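Long-range contacts in subtilisin-like serine protease (Fervidobacterium pennivorans, PDB 1R6V), which degrades keratin into peptides as a calcium-binding serine protease of the subtilisin family, allowing its bacterium to grow on native feathers: residues K402-K408 with P491-S495; D571-V575 with G586-Y590. The protein carries 1 engineered substitution. All blocks are in the same frame, centred on the assembly; numbering follows the deposited sequence.

Contact 1: residues K402-K408 with P491-S495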
loop_
_atom_site.group_PDB
_atom_site.type_symbol
_atom_site.label_atom_id
_atom_site.label_comp_id
_atom_site.label_asym_id
_atom_site.label_seq_id
_atom_site.Cartn_x
_atom_site.Cartn_y
_atom_site.Cartn_z
ATOM N N LYS A 402 5.017 21.595 -3.431
ATOM C CA LYS A 402 4.356 20.515 -2.702
ATOM C C LYS A 402 4.454 19.343 -3.665
ATOM O O LYS A 402 4.593 19.546 -4.870
ATOM C CB LYS A 402 2.898 20.875 -2.431
ATOM C CG LYS A 402 2.778 22.026 -1.451
ATOM C CD LYS A 402 1.355 22.484 -1.274
ATOM C CE LYS A 402 1.269 23.502 -0.145
ATOM N NZ LYS A 402 2.212 24.646 -0.345
ATOM N N PRO A 403 4.391 18.103 -3.157
ATOM C CA PRO A 403 4.488 16.966 -4.073
ATOM C C PRO A 403 3.554 16.972 -5.282
ATOM O O PRO A 403 3.984 16.658 -6.397
ATOM C CB PRO A 403 4.290 15.765 -3.142
ATOM C CG PRO A 403 5.016 16.250 -1.890
ATOM C CD PRO A 403 4.464 17.662 -1.750
ATOM N N TRP A 404 2.290 17.343 -5.097
ATOM C CA TRP A 404 1.389 17.351 -6.243
ATOM C C TRP A 404 1.831 18.374 -7.291
ATOM O O TRP A 404 1.635 18.169 -8.488
ATOM C CB TRP A 404 -0.064 17.612 -5.820
ATOM C CG TRP A 404 -0.415 19.030 -5.406
ATOM C CD1 TRP A 404 -0.591 19.490 -4.131
ATOM C CD2 TRP A 404 -0.734 20.129 -6.273
ATOM N NE1 TRP A 404 -1.007 20.803 -4.151
ATOM C CE2 TRP A 404 -1.103 21.214 -5.452
ATOM C CE3 TRP A 404 -0.743 20.298 -7.665
ATOM C CZ2 TRP A 404 -1.479 22.454 -5.978
ATOM C CZ3 TRP A 404 -1.112 21.527 -8.183
ATOM C CH2 TRP A 404 -1.478 22.589 -7.341
ATOM N N GLN A 405 2.448 19.465 -6.846
ATOM C CA GLN A 405 2.895 20.475 -7.795
ATOM C C GLN A 405 4.032 19.945 -8.656
ATOM O O GLN A 405 4.106 20.231 -9.850
ATOM C CB GLN A 405 3.345 21.736 -7.063
ATOM C CG GLN A 405 2.222 22.478 -6.364
ATOM C CD GLN A 405 2.723 23.736 -5.654
ATOM O OE1 GLN A 405 3.454 23.659 -4.670
ATOM N NE2 GLN A 405 2.332 24.894 -6.160
ATOM N N ILE A 406 4.927 19.181 -8.044
ATOM C CA ILE A 406 6.030 18.605 -8.799
ATOM C C ILE A 406 5.469 17.620 -9.810
ATOM O O ILE A 406 5.855 17.639 -10.988
ATOM C CB ILE A 406 7.038 17.885 -7.866
ATOM C CG1 ILE A 406 7.778 18.921 -7.006
ATOM C CG2 ILE A 406 8.018 17.025 -8.712
ATOM C CD1 ILE A 406 8.663 19.894 -7.813
ATOM N N ARG A 407 4.549 16.750 -9.377
ATOM C CA ARG A 407 3.998 15.793 -10.316
ATOM C C ARG A 407 3.263 16.500 -11.450
ATOM O O ARG A 407 3.457 16.159 -12.610
ATOM C CB ARG A 407 3.044 14.808 -9.636
ATOM C CG ARG A 407 2.461 13.776 -10.606
ATOM C CD ARG A 407 1.620 12.740 -9.866
ATOM N NE ARG A 407 0.527 13.346 -9.105
ATOM C CZ ARG A 407 -0.578 13.847 -9.649
ATOM N NH1 ARG A 407 -0.751 13.809 -10.970
ATOM N NH2 ARG A 407 -1.500 14.396 -8.870
ATOM N N LYS A 408 2.423 17.483 -11.121
ATOM C CA LYS A 408 1.703 18.161 -12.199
ATOM C C LYS A 408 2.624 18.900 -13.146
ATOM O O LYS A 408 2.321 19.019 -14.330
ATOM C CB LYS A 408 0.652 19.133 -11.646
ATOM C CG LYS A 408 -0.504 18.460 -10.905
ATOM C CD LYS A 408 -1.184 17.326 -11.711
ATOM C CE LYS A 408 -1.571 17.744 -13.117
ATOM N NZ LYS A 408 -2.257 16.606 -13.827
ATOM N N PRO A 491 -3.645 11.491 -0.827
ATOM C CA PRO A 491 -2.760 12.657 -0.835
ATOM C C PRO A 491 -2.198 13.043 -2.184
ATOM O O PRO A 491 -1.880 12.190 -3.016
ATOM C CB PRO A 491 -1.652 12.268 0.140
ATOM C CG PRO A 491 -1.576 10.775 -0.001
ATOM C CD PRO A 491 -2.995 10.311 -0.226
ATOM N N HIS A 492 -2.102 14.350 -2.388
ATOM C CA HIS A 492 -1.498 14.890 -3.590
ATOM C C HIS A 492 -1.997 14.326 -4.903
ATOM O O HIS A 492 -1.217 14.111 -5.813
ATOM C CB HIS A 492 0.014 14.723 -3.452
ATOM C CG HIS A 492 0.560 15.467 -2.278
ATOM N ND1 HIS A 492 0.811 16.821 -2.321
ATOM C CD2 HIS A 492 0.755 15.087 -0.993
ATOM C CE1 HIS A 492 1.125 17.247 -1.110
ATOM N NE2 HIS A 492 1.095 16.215 -0.287
ATOM N N ILE A 493 -3.307 14.130 -4.996
ATOM C CA ILE A 493 -3.917 13.635 -6.214
ATOM C C ILE A 493 -4.409 14.828 -7.049
ATOM O O ILE A 493 -4.437 15.970 -6.582
ATOM C CB ILE A 493 -5.138 12.701 -5.938
ATOM C CG1 ILE A 493 -6.255 13.456 -5.210
ATOM C CG2 ILE A 493 -4.688 11.483 -5.112
ATOM C CD1 ILE A 493 -7.615 12.718 -5.267
ATOM N N ASP A 494 -4.782 14.546 -8.291
ATOM C CA ASP A 494 -5.299 15.580 -9.193
ATOM C C ASP A 494 -6.626 16.174 -8.715
ATOM O O ASP A 494 -7.478 15.476 -8.143
ATOM C CB ASP A 494 -5.617 15.011 -10.589
ATOM C CG ASP A 494 -4.400 14.687 -11.406
ATOM O OD1 ASP A 494 -3.275 15.075 -11.017
ATOM O OD2 ASP A 494 -4.583 14.046 -12.477
ATOM N N SER A 495 -6.817 17.458 -8.991
ATOM C CA SER A 495 -8.108 18.064 -8.701
ATOM C C SER A 495 -8.884 17.741 -9.996
ATOM O O SER A 495 -8.278 17.394 -11.009
ATOM C CB SER A 495 -7.979 19.572 -8.520
ATOM O OG SER A 495 -7.348 20.161 -9.644
HETATM O O HOH W 1 1.468 13.554 -6.381
#
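The start of helix 403-413, with K402 at its N-cap position, meets the corner that the chain turns at H492, where the backbone adopts left-handed helical angles. The closest CA atoms, of W404 and H492, are 4.6 Å apart. The imidazole of H492 sits against the first turn: W404 N donates to H492 ND1 at 3.2 Å, and P403 CB lies 3.9 Å from the H492 ring centroid, a CH-pi contact over the face. One turn on, R407 NH2 donates to H492 O at 3.1 Å, and a water links R407 NE to that carbonyl. The R407 guanidinium forms a salt bridge with D494, 2.8 Å from NH1 to OD1, and K408 NZ adds a weak one to D494 OD1 (3.4 Å). E411, the stronger partner of K408, also bridges R407, and R472 holds D494 OD2. Since H492 ND1 accepts, it carries no proton; its bond and this buried salt-bridge network add polar links to the apolar packing between the catalytic and first beta-sandwich domains.

Contact 2: residues D571-V575 with G586-Y590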
loop_
_atom_site.group_PDB
_atom_site.type_symbol
_atom_site.label_atom_id
_atom_site.label_comp_id
_atom_site.label_asym_id
_atom_site.label_seq_id
_atom_site.Cartn_x
_atom_site.Cartn_y
_atom_site.Cartn_z
ATOM N N ASP A 571 -40.983 -18.859 29.468
ATOM C CA ASP A 571 -40.707 -17.480 29.081
ATOM C C ASP A 571 -39.551 -17.346 28.100
ATOM O O ASP A 571 -38.524 -16.745 28.414
ATOM C CB ASP A 571 -40.418 -16.623 30.318
ATOM C CG ASP A 571 -41.553 -16.644 31.320
ATOM O OD1 ASP A 571 -42.725 -16.582 30.890
ATOM O OD2 ASP A 571 -41.269 -16.711 32.535
ATOM N N PRO A 572 -39.697 -17.913 26.897
ATOM C CA PRO A 572 -38.616 -17.809 25.914
ATOM C C PRO A 572 -38.487 -16.376 25.387
ATOM O O PRO A 572 -39.484 -15.699 25.121
ATOM C CB PRO A 572 -39.051 -18.792 24.826
ATOM C CG PRO A 572 -40.552 -18.681 24.869
ATOM C CD PRO A 572 -40.830 -18.694 26.362
ATOM N N GLN A 573 -37.255 -15.905 25.248
ATOM C CA GLN A 573 -37.052 -14.567 24.731
ATOM C C GLN A 573 -35.982 -14.549 23.656
ATOM O O GLN A 573 -35.011 -15.305 23.715
ATOM C CB GLN A 573 -36.643 -13.597 25.843
ATOM C CG GLN A 573 -37.652 -13.439 26.957
ATOM C CD GLN A 573 -37.304 -12.291 27.874
ATOM O OE1 GLN A 573 -37.425 -11.123 27.492
ATOM N NE2 GLN A 573 -36.854 -12.610 29.089
ATOM N N PHE A 574 -36.199 -13.690 22.667
ATOM C CA PHE A 574 -35.269 -13.475 21.567
ATOM C C PHE A 574 -34.350 -12.384 22.084
ATOM O O PHE A 574 -34.811 -11.369 22.606
ATOM C CB PHE A 574 -36.015 -12.984 20.327
ATOM C CG PHE A 574 -35.119 -12.411 19.256
ATOM C CD1 PHE A 574 -33.965 -13.081 18.850
ATOM C CD2 PHE A 574 -35.459 -11.223 18.622
ATOM C CE1 PHE A 574 -33.163 -12.580 17.824
ATOM C CE2 PHE A 574 -34.662 -10.710 17.593
ATOM C CZ PHE A 574 -33.513 -11.393 17.195
ATOM N N VAL A 575 -33.051 -12.602 21.945
ATOM C CA VAL A 575 -32.069 -11.654 22.434
ATOM C C VAL A 575 -31.056 -11.265 21.384
ATOM O O VAL A 575 -30.564 -12.114 20.648
ATOM C CB VAL A 575 -31.291 -12.249 23.612
ATOM C CG1 VAL A 575 -30.417 -11.178 24.263
ATOM C CG2 VAL A 575 -32.266 -12.842 24.622
ATOM N N GLY A 586 -30.688 -5.891 23.691
ATOM C CA GLY A 586 -32.123 -5.927 23.910
ATOM C C GLY A 586 -32.702 -7.326 23.969
ATOM O O GLY A 586 -32.181 -8.254 23.349
ATOM N N ARG A 587 -33.783 -7.474 24.730
ATOM C CA ARG A 587 -34.465 -8.752 24.876
ATOM C C ARG A 587 -35.951 -8.538 24.618
ATOM O O ARG A 587 -36.503 -7.504 24.992
ATOM C CB ARG A 587 -34.272 -9.313 26.286
ATOM C CG ARG A 587 -32.831 -9.551 26.692
ATOM C CD ARG A 587 -32.778 -10.429 27.940
ATOM N NE ARG A 587 -31.416 -10.680 28.402
ATOM C CZ ARG A 587 -30.662 -9.787 29.035
ATOM N NH1 ARG A 587 -31.138 -8.571 29.285
ATOM N NH2 ARG A 587 -29.435 -10.115 29.426
ATOM N N VAL A 588 -36.594 -9.505 23.972
ATOM C CA VAL A 588 -38.024 -9.395 23.679
ATOM C C VAL A 588 -38.676 -10.774 23.717
ATOM O O VAL A 588 -38.039 -11.781 23.414
ATOM C CB VAL A 588 -38.252 -8.748 22.293
ATOM C CG1 VAL A 588 -37.658 -9.622 21.200
ATOM C CG2 VAL A 588 -39.733 -8.518 22.055
ATOM N N ALA A 589 -39.948 -10.827 24.099
ATOM C CA ALA A 589 -40.640 -12.104 24.165
ATOM C C ALA A 589 -40.572 -12.802 22.822
ATOM O O ALA A 589 -40.743 -12.180 21.775
ATOM C CB ALA A 589 -42.102 -11.898 24.567
ATOM N N TYR A 590 -40.324 -14.102 22.861
ATOM C CA TYR A 590 -40.256 -14.904 21.657
ATOM C C TYR A 590 -41.670 -15.125 21.145
ATOM O O TYR A 590 -42.582 -15.415 21.925
ATOM C CB TYR A 590 -39.629 -16.259 21.962
ATOM C CG TYR A 590 -39.566 -17.196 20.779
ATOM C CD1 TYR A 590 -38.432 -17.251 19.967
ATOM C CD2 TYR A 590 -40.635 -18.043 20.477
ATOM C CE1 TYR A 590 -38.355 -18.127 18.889
ATOM C CE2 TYR A 590 -40.568 -18.923 19.399
ATOM C CZ TYR A 590 -39.428 -18.962 18.611
ATOM O OH TYR A 590 -39.344 -19.832 17.551
#
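F574 buries more surface here than any other residue, and it takes part through both backbone and ring. It pairs with V588 as an antiparallel hydrogen-bonded pair: F574 N donates to V588 O at 2.8 Å, and V588 N returns a bond to F574 O at 2.9 Å. Both side chains stand on the same face of the sheet, where V588 CG1 meets the edge of the phenyl ring, 3.7 Å from F574 CD2. The ring itself leads away from strand 586-589, to an edge-to-face contact with F562 and a second ring contact with Y596. Both of those residues belong to the other sheet of the second beta-sandwich domain, so F574 reaches into the interior between the sheets. The two segments lie on the arms of the beta hairpin made by strands 573-577 and 584-589; the N-to-C directions of 573-575 and 586-589 differ by 154°, close to antiparallel, and the first arm also pairs with strand 604-610. Y590, next in buried area, extends the ladder just past the end of its strand: Y590 N donates to P572 O at 2.9 Å, and P572 CB packs on Y590 CB at 3.9 Å. From there the phenol leads off, and its OH bonds to the carbonyl of T564. On the opposite face of the sheet V575 and R587 form a non-hydrogen-bonded pair, with V575 CG1 3.8 Å from R587 CG. The guanidinium continues beyond the hairpin, where R587 NH2 bonds to the carbonyls of L6 and L9 in the propeptide, and L6 also touches V575.

In the fold
The two contacts are independent pieces of a long, multidomain chain: their centres are 57 Å apart, their nearest atoms about 40 Å, and contact 1 closes along the sequence before contact 2 opens. Contact 1 joins two domains, whereas contact 2 builds a hairpin inside one and, on the face carrying V575 and R587, meets L6 and L9 of the propeptide. The centre of contact 1 is about 18 Å from the centre of the chain, that of contact 2 about 46 Å. Both lie away from the calcium ion and the inferred charge-relay positions D162, A200 (the engineered substitution) and S381. Helix 403-413 packs through I406 on the far part of helix 380-397, which has S381 near its start.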